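Local structure of 47 KDA membrane antigen (Treponema pallidum, 1O75) at residues A18-G23 / H153-V158; F67-E72 / T278-D283; Q27-L32 / T194-S199; G168-K171 / H175-E178. The protein shows zinc-stimulated carboxypeptidase activity, binds penicillin and is possibly a D,D-carboxypeptidase that limits peptidoglycan cross-linking in the spirochaete. The protein carries 2 engineered substitutions. All blocks are in the same frame, centred on the assembly; numbering follows the deposited sequence.

Interaction 1 of 4, residues A18-G23 / H153-V158; sequences ADYWAG and HGMKFV
Met155 lays its thioether over one face of the Tyr20 ring: SD stands 4.4 Å from the centroid of that ring, only 20° off its normal, displaced somewhat to the rim. The terminal methyl reaches the root of the tyrosine, where Met155 CE is 3.5 Å from Tyr20 CG. The bend at chi3 (-86°) of Met155 brings this methyl back over the CB-CG end of the tyrosine while SD stays over the ring, and a flexible, polarisable side chain suits a flat aromatic surface. Val158 meets the same ring at its edge, with CG2 3.9 Å from Tyr20 CD2 and CG1 4.0 Å from Tyr20 CE2; its compact branched end fits beside a rim. The chain turns a corner at Lys156, yet Met155 before it and Val158 after it both direct their CB atoms to the helix. A second shell steadies the pieces: Lys190 makes a cation-pi contact with Tyr20 and also bonds to its carbonyl oxygen, while the backbone of Met155 pairs with Leu15 in the strand leading into helix 17-25. No hydrogen bond links the two segments. This is a buried Met-aromatic contact, packing helix 17-25 against strand 143-163 of the large mixed sheet.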
# COMPACT_ATOMS: atom_id res chain seq x y z
N ALA B 18 -17.53 -8.01 -25.77
CA ALA B 18 -17.67 -7.80 -27.23
C ALA B 18 -18.93 -6.99 -27.57
O ALA B 18 -18.88 -6.07 -28.42
CB ALA B 18 -17.68 -9.14 -27.96
N ASP B 19 -20.06 -7.30 -26.93
CA ASP B 19 -21.31 -6.57 -27.16
C ASP B 19 -21.13 -5.09 -26.82
O ASP B 19 -21.71 -4.21 -27.47
CB ASP B 19 -22.46 -7.04 -26.24
CG ASP B 19 -22.94 -8.46 -26.51
OD1 ASP B 19 -23.01 -8.87 -27.69
OD2 ASP B 19 -23.29 -9.14 -25.50
N TYR B 20 -20.40 -4.82 -25.75
CA TYR B 20 -20.21 -3.44 -25.31
C TYR B 20 -19.29 -2.64 -26.25
O TYR B 20 -19.61 -1.53 -26.65
CB TYR B 20 -19.61 -3.41 -23.89
CG TYR B 20 -19.47 -2.01 -23.31
CD1 TYR B 20 -18.38 -1.20 -23.65
CD2 TYR B 20 -20.47 -1.47 -22.52
CE1 TYR B 20 -18.31 0.12 -23.21
CE2 TYR B 20 -20.41 -0.15 -22.09
CZ TYR B 20 -19.33 0.64 -22.44
OH TYR B 20 -19.29 1.94 -22.02
N TRP B 21 -18.16 -3.23 -26.60
CA TRP B 21 -17.18 -2.50 -27.39
C TRP B 21 -17.46 -2.44 -28.89
O TRP B 21 -16.92 -1.58 -29.57
CB TRP B 21 -15.78 -3.07 -27.10
CG TRP B 21 -15.24 -2.63 -25.75
CD1 TRP B 21 -15.10 -3.41 -24.61
CD2 TRP B 21 -14.85 -1.30 -25.36
NE1 TRP B 21 -14.67 -2.63 -23.55
CE2 TRP B 21 -14.51 -1.33 -23.99
CE3 TRP B 21 -14.76 -0.08 -26.05
CZ2 TRP B 21 -14.09 -0.20 -23.29
CZ3 TRP B 21 -14.33 1.06 -25.35
CH2 TRP B 21 -14.01 0.98 -23.99
N ALA B 22 -18.29 -3.33 -29.40
CA ALA B 22 -18.61 -3.32 -30.84
C ALA B 22 -19.00 -1.92 -31.30
O ALA B 22 -18.44 -1.38 -32.26
CB ALA B 22 -19.74 -4.30 -31.13
N GLY B 23 -19.99 -1.33 -30.64
CA GLY B 23 -20.43 -0.01 -31.03
C GLY B 23 -19.42 1.11 -30.75
O GLY B 23 -19.43 2.12 -31.46
N HIS B 153 -17.29 -12.29 -18.17
CA HIS B 153 -17.89 -12.15 -19.49
C HIS B 153 -18.21 -10.74 -19.97
O HIS B 153 -18.30 -10.49 -21.18
CB HIS B 153 -19.21 -12.91 -19.56
CG HIS B 153 -19.08 -14.38 -19.34
ND1 HIS B 153 -18.97 -15.41 -20.21
CD2 HIS B 153 -19.05 -14.94 -18.08
CE1 HIS B 153 -18.89 -16.57 -19.47
NE2 HIS B 153 -18.94 -16.26 -18.19
N GLY B 154 -18.42 -9.85 -19.00
CA GLY B 154 -18.78 -8.49 -19.32
C GLY B 154 -19.36 -7.75 -18.14
O GLY B 154 -19.11 -8.09 -16.98
N MET B 155 -20.16 -6.74 -18.43
CA MET B 155 -20.73 -5.87 -17.42
C MET B 155 -22.21 -6.10 -17.18
O MET B 155 -23.00 -6.19 -18.12
CB MET B 155 -20.45 -4.42 -17.82
CG MET B 155 -18.94 -4.09 -17.86
SD MET B 155 -18.59 -2.77 -19.03
CE MET B 155 -18.42 -3.78 -20.53
N LYS B 156 -22.59 -6.21 -15.91
CA LYS B 156 -23.99 -6.46 -15.57
C LYS B 156 -24.89 -5.26 -15.76
O LYS B 156 -26.04 -5.42 -16.15
CB LYS B 156 -24.12 -6.96 -14.11
CG LYS B 156 -23.55 -8.35 -13.87
CD LYS B 156 -23.94 -8.89 -12.48
CE LYS B 156 -23.37 -8.03 -11.38
NZ LYS B 156 -23.82 -8.45 -9.99
N PHE B 157 -24.36 -4.06 -15.50
CA PHE B 157 -25.14 -2.83 -15.59
C PHE B 157 -24.67 -1.77 -16.61
O PHE B 157 -23.92 -0.85 -16.29
CB PHE B 157 -25.25 -2.19 -14.20
CG PHE B 157 -25.64 -3.16 -13.11
CD1 PHE B 157 -26.91 -3.72 -13.09
CD2 PHE B 157 -24.72 -3.54 -12.14
CE1 PHE B 157 -27.27 -4.68 -12.10
CE2 PHE B 157 -25.06 -4.49 -11.15
CZ PHE B 157 -26.33 -5.06 -11.13
N VAL B 158 -25.16 -1.89 -17.83
CA VAL B 158 -24.86 -0.94 -18.88
C VAL B 158 -26.13 -0.12 -19.12
O VAL B 158 -27.18 -0.69 -19.40
CB VAL B 158 -24.50 -1.66 -20.21
CG1 VAL B 158 -24.28 -0.63 -21.32
CG2 VAL B 158 -23.25 -2.54 -20.01

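Interaction 2 of 4, residues F67-E72 / T278-D283; sequences FQYAVE and TKHSAD
The phenolic oxygen of Tyr69 rests over one face of the His280 imidazole, with Tyr69 OH 3.5 Å from His280 CG, and is hydrogen-bonded to the backbone oxygen of Asn256. The two ring planes are almost parallel, 3° apart, but offset so far that little of one ring faces the other, with 5.1 Å between the Tyr69 and His280 centroids. The contact is therefore made by the hydroxyl end of the tyrosine and the near part of the histidine: Tyr69 CZ is 3.6 Å from His280 CB, and Tyr69 CE2 is 3.7 Å from His280 CD2. Tyrosine suits the place because it can bury a long flat surface and still give its polar end a partner. With CG anti to its backbone N (chi1 -165°), His280 presents CB and a ring face to the tyrosine hydroxyl, and ND1 is fixed by a hydrogen bond with Ser284 OG. The loop carrying it is tied internally, for Lys279 N donates to Asp283 OD2 at 2.8 Å. Around this buried pair, Tyr69 opens strand 69-85 and packs on Val152 and Met155 of strand 143-163, Gln65 of helix 60-65 touches His280, and the loop 278-283 joins strands 274-276 and 284-285, which belong to two different antiparallel sheets.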
# COMPACT_ATOMS: atom_id res chain seq x y z
N PHE B 67 -19.57 -7.62 -8.20
CA PHE B 67 -20.55 -6.56 -8.10
C PHE B 67 -21.02 -5.96 -9.43
O PHE B 67 -22.22 -5.86 -9.67
CB PHE B 67 -20.01 -5.47 -7.18
CG PHE B 67 -19.77 -5.95 -5.78
CD1 PHE B 67 -20.83 -6.08 -4.89
CD2 PHE B 67 -18.49 -6.32 -5.36
CE1 PHE B 67 -20.63 -6.58 -3.59
CE2 PHE B 67 -18.27 -6.82 -4.06
CZ PHE B 67 -19.35 -6.95 -3.18
N GLN B 68 -20.07 -5.57 -10.27
CA GLN B 68 -20.40 -4.94 -11.55
C GLN B 68 -20.28 -5.84 -12.77
O GLN B 68 -20.78 -5.49 -13.85
CB GLN B 68 -19.51 -3.70 -11.77
CG GLN B 68 -19.92 -2.48 -10.98
CD GLN B 68 -21.01 -1.71 -11.67
OE1 GLN B 68 -22.23 -1.91 -11.22
NE2 GLN B 68 -20.75 -0.96 -12.62
N TYR B 69 -19.60 -6.97 -12.63
CA TYR B 69 -19.36 -7.87 -13.76
C TYR B 69 -20.05 -9.23 -13.67
O TYR B 69 -20.39 -9.69 -12.58
CB TYR B 69 -17.85 -8.08 -13.90
CG TYR B 69 -17.08 -6.76 -14.02
CD1 TYR B 69 -16.92 -6.13 -15.26
CD2 TYR B 69 -16.57 -6.13 -12.88
CE1 TYR B 69 -16.25 -4.86 -15.36
CE2 TYR B 69 -15.91 -4.88 -12.98
CZ TYR B 69 -15.76 -4.26 -14.22
OH TYR B 69 -15.17 -3.03 -14.30
N ALA B 70 -20.22 -9.86 -14.84
CA ALA B 70 -20.82 -11.20 -14.95
C ALA B 70 -19.64 -12.13 -14.74
O ALA B 70 -18.80 -12.30 -15.63
CB ALA B 70 -21.44 -11.40 -16.35
N VAL B 71 -19.57 -12.74 -13.57
CA VAL B 71 -18.42 -13.58 -13.22
C VAL B 71 -18.75 -15.02 -12.89
O VAL B 71 -19.78 -15.31 -12.29
CB VAL B 71 -17.73 -13.00 -11.96
CG1 VAL B 71 -16.54 -13.90 -11.53
CG2 VAL B 71 -17.31 -11.56 -12.21
N GLU B 72 -17.85 -15.93 -13.28
CA GLU B 72 -17.99 -17.34 -12.92
C GLU B 72 -16.67 -17.73 -12.28
O GLU B 72 -15.60 -17.27 -12.71
CB GLU B 72 -18.22 -18.25 -14.14
CG GLU B 72 -19.57 -18.10 -14.80
CD GLU B 72 -19.70 -19.02 -16.01
OE1 GLU B 72 -18.89 -18.90 -16.95
OE2 GLU B 72 -20.61 -19.86 -16.01
N THR B 278 -11.09 -2.22 -23.46
CA THR B 278 -10.34 -2.94 -22.44
C THR B 278 -11.25 -3.91 -21.69
O THR B 278 -12.48 -3.83 -21.78
CB THR B 278 -9.74 -2.00 -21.40
OG1 THR B 278 -10.81 -1.29 -20.75
CG2 THR B 278 -8.74 -1.00 -22.06
N LYS B 279 -10.63 -4.81 -20.93
CA LYS B 279 -11.38 -5.78 -20.13
C LYS B 279 -10.86 -5.65 -18.71
O LYS B 279 -9.65 -5.64 -18.48
CB LYS B 279 -11.15 -7.19 -20.68
CG LYS B 279 -11.70 -7.33 -22.08
CD LYS B 279 -11.73 -8.77 -22.56
CE LYS B 279 -10.34 -9.32 -22.78
NZ LYS B 279 -10.40 -10.67 -23.46
N HIS B 280 -11.75 -5.56 -17.74
CA HIS B 280 -11.29 -5.39 -16.37
C HIS B 280 -10.51 -6.61 -15.89
O HIS B 280 -10.73 -7.71 -16.37
CB HIS B 280 -12.47 -5.12 -15.43
CG HIS B 280 -12.04 -4.59 -14.11
ND1 HIS B 280 -11.32 -3.42 -13.98
CD2 HIS B 280 -12.19 -5.09 -12.85
CE1 HIS B 280 -11.05 -3.22 -12.70
NE2 HIS B 280 -11.56 -4.21 -12.00
N SER B 281 -9.59 -6.38 -14.97
CA SER B 281 -8.74 -7.41 -14.40
C SER B 281 -7.57 -7.68 -15.33
O SER B 281 -6.43 -7.70 -14.90
CB SER B 281 -9.51 -8.69 -14.14
OG SER B 281 -8.67 -9.58 -13.44
N ALA B 282 -7.83 -7.86 -16.61
CA ALA B 282 -6.73 -8.07 -17.53
C ALA B 282 -6.03 -6.73 -17.85
O ALA B 282 -4.80 -6.66 -17.88
CB ALA B 282 -7.24 -8.71 -18.83
N ASP B 283 -6.81 -5.67 -18.05
CA ASP B 283 -6.25 -4.36 -18.43
C ASP B 283 -6.40 -3.25 -17.42
O ASP B 283 -5.76 -2.19 -17.55
CB ASP B 283 -6.90 -3.89 -19.75
CG ASP B 283 -6.87 -4.97 -20.81
OD1 ASP B 283 -5.83 -5.64 -20.95
OD2 ASP B 283 -7.89 -5.15 -21.51

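Interaction 3 of 4, residues Q27-L32 / T194-S199; sequences QSRDVL and TEDSFS
The Arg29 guanidinium meets Asp196 at its edge, close to its own plane, where Arg29 NH2 lies 3.9 Å from Asp196 OD2. The carboxylate is turned 70° against the guanidinium, so the two groups do not form the paired, coplanar bridge that arginine and aspartate can make; this is a long ion pair. The other terminal nitrogen serves Asp30 of the same loop, with Arg29 NH1 3.1 Å from Asp30 OD1 in a salt bridge whose hydrogen bond is weak. Arg29, Asp30 and Asp196 thus form a salt-bridge network, and a long side chain ending in several donors is well fitted to span its two acids. The Arg29 chain leaves extended and then bends at chi3 (53°), which turns the guanidinium between them. Each partner has local support. Asp196 OD1 accepts from Thr194 OG1 at 3.0 Å, which helps to fix the carboxylate, and Ser28 OG accepts from Val31 N at 3.3 Å in an ST motif that shapes the loop behind Arg29. Polar and charged residues suit this surface position. Residues 27-32 follow helix 17-25, where the arginine packs on Ala18 and makes a long, weak ion pair with Asp19, whereas Asp196 stands in the tight turn of the hairpin between strands 190-194 and 197-198, at an edge of the large mixed sheet.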
# COMPACT_ATOMS: atom_id res chain seq x y z
N GLN B 27 -17.20 -1.64 -34.80
CA GLN B 27 -16.91 -2.98 -35.31
C GLN B 27 -18.15 -3.85 -35.08
O GLN B 27 -19.25 -3.33 -34.89
CB GLN B 27 -15.72 -3.58 -34.57
CG GLN B 27 -14.39 -2.85 -34.77
CD GLN B 27 -13.88 -2.97 -36.19
OE1 GLN B 27 -14.22 -3.91 -36.91
NE2 GLN B 27 -13.02 -2.02 -36.60
N SER B 28 -17.99 -5.18 -35.15
CA SER B 28 -19.15 -6.05 -34.88
C SER B 28 -18.75 -6.99 -33.74
O SER B 28 -17.56 -7.21 -33.50
CB SER B 28 -19.53 -6.90 -36.09
OG SER B 28 -18.53 -7.88 -36.34
N ARG B 29 -19.73 -7.54 -33.06
CA ARG B 29 -19.43 -8.45 -31.97
C ARG B 29 -18.52 -9.59 -32.43
O ARG B 29 -17.50 -9.87 -31.80
CB ARG B 29 -20.72 -9.02 -31.38
CG ARG B 29 -20.48 -10.03 -30.26
CD ARG B 29 -21.77 -10.37 -29.52
NE ARG B 29 -22.81 -10.79 -30.45
CZ ARG B 29 -22.69 -11.82 -31.27
NH1 ARG B 29 -21.58 -12.53 -31.27
NH2 ARG B 29 -23.67 -12.14 -32.11
N ASP B 30 -18.85 -10.20 -33.56
CA ASP B 30 -18.07 -11.33 -34.06
C ASP B 30 -16.64 -11.02 -34.35
O ASP B 30 -15.75 -11.85 -34.15
CB ASP B 30 -18.77 -11.95 -35.27
CG ASP B 30 -20.09 -12.58 -34.89
OD1 ASP B 30 -20.12 -13.27 -33.85
OD2 ASP B 30 -21.10 -12.37 -35.60
N VAL B 31 -16.38 -9.81 -34.84
CA VAL B 31 -15.02 -9.40 -35.12
C VAL B 31 -14.25 -9.21 -33.80
O VAL B 31 -13.03 -9.36 -33.76
CB VAL B 31 -15.02 -8.09 -35.93
CG1 VAL B 31 -13.75 -7.30 -35.69
CG2 VAL B 31 -15.22 -8.43 -37.41
N LEU B 32 -14.96 -8.89 -32.73
CA LEU B 32 -14.30 -8.69 -31.44
C LEU B 32 -14.15 -9.99 -30.63
O LEU B 32 -13.61 -9.99 -29.51
CB LEU B 32 -15.06 -7.64 -30.64
CG LEU B 32 -15.08 -6.22 -31.23
CD1 LEU B 32 -15.70 -5.26 -30.23
CD2 LEU B 32 -13.65 -5.80 -31.59
N THR B 194 -30.36 -3.41 -32.81
CA THR B 194 -31.01 -4.58 -33.37
C THR B 194 -31.18 -5.58 -32.25
O THR B 194 -30.83 -5.31 -31.10
CB THR B 194 -30.18 -5.23 -34.49
OG1 THR B 194 -28.99 -5.78 -33.93
CG2 THR B 194 -29.81 -4.20 -35.57
N GLU B 195 -31.70 -6.75 -32.59
CA GLU B 195 -31.93 -7.80 -31.61
C GLU B 195 -30.64 -8.22 -30.92
O GLU B 195 -30.67 -8.84 -29.86
CB GLU B 195 -32.56 -9.00 -32.31
CG GLU B 195 -31.62 -9.69 -33.27
CD GLU B 195 -32.32 -10.78 -34.06
OE1 GLU B 195 -33.09 -11.55 -33.45
OE2 GLU B 195 -32.09 -10.87 -35.28
N ASP B 196 -29.50 -7.90 -31.52
CA ASP B 196 -28.24 -8.31 -30.92
C ASP B 196 -27.10 -7.30 -31.04
O ASP B 196 -25.94 -7.69 -31.15
CB ASP B 196 -27.80 -9.64 -31.53
CG ASP B 196 -27.38 -9.50 -32.98
OD1 ASP B 196 -27.60 -8.40 -33.56
OD2 ASP B 196 -26.84 -10.47 -33.54
N SER B 197 -27.42 -6.01 -31.00
CA SER B 197 -26.37 -4.99 -31.11
C SER B 197 -26.75 -3.67 -30.48
O SER B 197 -27.92 -3.27 -30.50
CB SER B 197 -26.00 -4.77 -32.59
OG SER B 197 -26.98 -3.99 -33.26
N PHE B 198 -25.76 -2.99 -29.89
CA PHE B 198 -25.99 -1.70 -29.25
C PHE B 198 -25.04 -0.66 -29.82
O PHE B 198 -23.94 -0.98 -30.23
CB PHE B 198 -25.78 -1.81 -27.73
CG PHE B 198 -26.76 -2.73 -27.04
CD1 PHE B 198 -26.62 -4.11 -27.13
CD2 PHE B 198 -27.83 -2.21 -26.31
CE1 PHE B 198 -27.53 -4.97 -26.50
CE2 PHE B 198 -28.74 -3.05 -25.68
CZ PHE B 198 -28.59 -4.44 -25.77
N SER B 199 -25.49 0.59 -29.81
CA SER B 199 -24.73 1.70 -30.34
C SER B 199 -23.60 2.16 -29.43
O SER B 199 -23.50 1.72 -28.27
CB SER B 199 -25.65 2.89 -30.53
OG SER B 199 -25.89 3.52 -29.29

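Interaction 4 of 4, residues G168-K171 / H175-E178; sequences GIAK and HFVE
As the chain leaves helix 167-173 it doubles back, and Phe176 N donates to Ala170 O at 3.1 Å with a fairly straight N-H...O angle of 162°, although the donor stands above the carbonyl plane, 45° out of it, and does not use a lone pair. His175 takes a left-handed backbone conformation in this reversal, which brings its CA 3.5 Å from Lys171 O in a CA-H...O contact. One water donates to both Lys171 O, at 3.2 Å, and Phe176 O, at 2.7 Å, so the helix and the returning chain are bridged through it. The result is a helix-turn-strand connection: the short strand 177-178 that follows pairs antiparallel with strand 8-16, through Val177 and Tyr12. Among the side chains, Ala170 CB packs 3.7 Å from Phe176 CB; a small residue lets the returning chain come this close to the helix. The phenyl ring, with CG anti to the backbone N (chi1 178°), is carried inward onto Val160 and Val162 of strand 143-163, where a large apolar group belongs. Lys171 passes the ring at a slant, its CG 4.1 Å from Phe176 CD2 at the ring edge, while the extended chain carries NZ toward Glu178. That acid is in salt bridge with Lys167, and Lys171 NZ and Glu178 OE2 are 4.6 Å apart without direct contact.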
# COMPACT_ATOMS: atom_id res chain seq x y z
N GLY B 168 -38.70 -7.00 -25.69
CA GLY B 168 -38.78 -8.40 -25.32
C GLY B 168 -37.49 -9.17 -25.41
O GLY B 168 -37.13 -9.92 -24.50
N ILE B 169 -36.78 -9.02 -26.52
CA ILE B 169 -35.53 -9.75 -26.68
C ILE B 169 -34.49 -9.19 -25.72
O ILE B 169 -33.63 -9.92 -25.23
CB ILE B 169 -35.03 -9.67 -28.13
CG1 ILE B 169 -33.75 -10.47 -28.28
CG2 ILE B 169 -34.84 -8.22 -28.53
CD1 ILE B 169 -33.35 -10.71 -29.71
N ALA B 170 -34.60 -7.90 -25.43
CA ALA B 170 -33.70 -7.21 -24.52
C ALA B 170 -33.75 -7.86 -23.13
O ALA B 170 -32.71 -8.19 -22.54
CB ALA B 170 -34.09 -5.74 -24.42
N LYS B 171 -34.96 -8.04 -22.61
CA LYS B 171 -35.17 -8.66 -21.30
C LYS B 171 -34.70 -10.11 -21.29
O LYS B 171 -34.11 -10.57 -20.31
CB LYS B 171 -36.65 -8.60 -20.92
CG LYS B 171 -37.15 -7.19 -20.68
CD LYS B 171 -38.57 -7.18 -20.12
CE LYS B 171 -39.03 -5.74 -19.89
NZ LYS B 171 -40.34 -5.65 -19.18
N HIS B 175 -30.74 -9.42 -20.25
CA HIS B 175 -31.22 -9.16 -18.90
C HIS B 175 -31.62 -7.72 -18.69
O HIS B 175 -31.34 -7.13 -17.65
CB HIS B 175 -30.14 -9.56 -17.89
CG HIS B 175 -29.73 -11.00 -17.98
ND1 HIS B 175 -28.75 -11.56 -17.18
CD2 HIS B 175 -30.18 -12.00 -18.78
CE1 HIS B 175 -28.60 -12.83 -17.50
NE2 HIS B 175 -29.46 -13.13 -18.46
N PHE B 176 -32.29 -7.14 -19.68
CA PHE B 176 -32.73 -5.76 -19.56
C PHE B 176 -33.74 -5.60 -18.44
O PHE B 176 -34.68 -6.39 -18.32
CB PHE B 176 -33.36 -5.28 -20.87
CG PHE B 176 -33.89 -3.88 -20.80
CD1 PHE B 176 -33.03 -2.81 -20.53
CD2 PHE B 176 -35.24 -3.63 -20.98
CE1 PHE B 176 -33.51 -1.51 -20.44
CE2 PHE B 176 -35.74 -2.33 -20.89
CZ PHE B 176 -34.87 -1.26 -20.61
N VAL B 177 -33.55 -4.56 -17.64
CA VAL B 177 -34.45 -4.23 -16.53
C VAL B 177 -34.65 -2.72 -16.53
O VAL B 177 -33.68 -1.97 -16.41
CB VAL B 177 -33.83 -4.64 -15.18
CG1 VAL B 177 -34.72 -4.16 -14.04
CG2 VAL B 177 -33.66 -6.15 -15.12
N GLU B 178 -35.89 -2.28 -16.68
CA GLU B 178 -36.16 -0.85 -16.70
C GLU B 178 -35.71 -0.24 -15.39
O GLU B 178 -35.72 -0.90 -14.36
CB GLU B 178 -37.65 -0.56 -16.92
CG GLU B 178 -38.12 -0.78 -18.35
CD GLU B 178 -39.53 -0.25 -18.61
OE1 GLU B 178 -39.77 0.96 -18.39
OE2 GLU B 178 -40.39 -1.04 -19.03
O HOH W 1 -34.66 -8.99 -17.64

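Overall arrangement
Interactions 1 and 2 are core contacts and rely on aromatic surfaces, a thioether over tyrosine in one and tyrosine against histidine in the other. They are joined directly, because strands 143-163 and 69-85 are neighbours in the large mixed sheet: Lys156 N lies 2.8 Å from Gln68 O, and His153 NE2 2.9 Å from Glu72 OE1. Interaction 3 is at the surface and works by charge; its loop follows the helix used by interaction 1, with Ala22 O 2.8 Å from Gln27 N. Interaction 4, partly buried, is local in sequence and combines a backbone hydrogen bond and a water bridge with apolar packing. It touches interaction 3 by packing of Glu195 on Ile169, but lies about 21 Å from interaction 2, centre to centre.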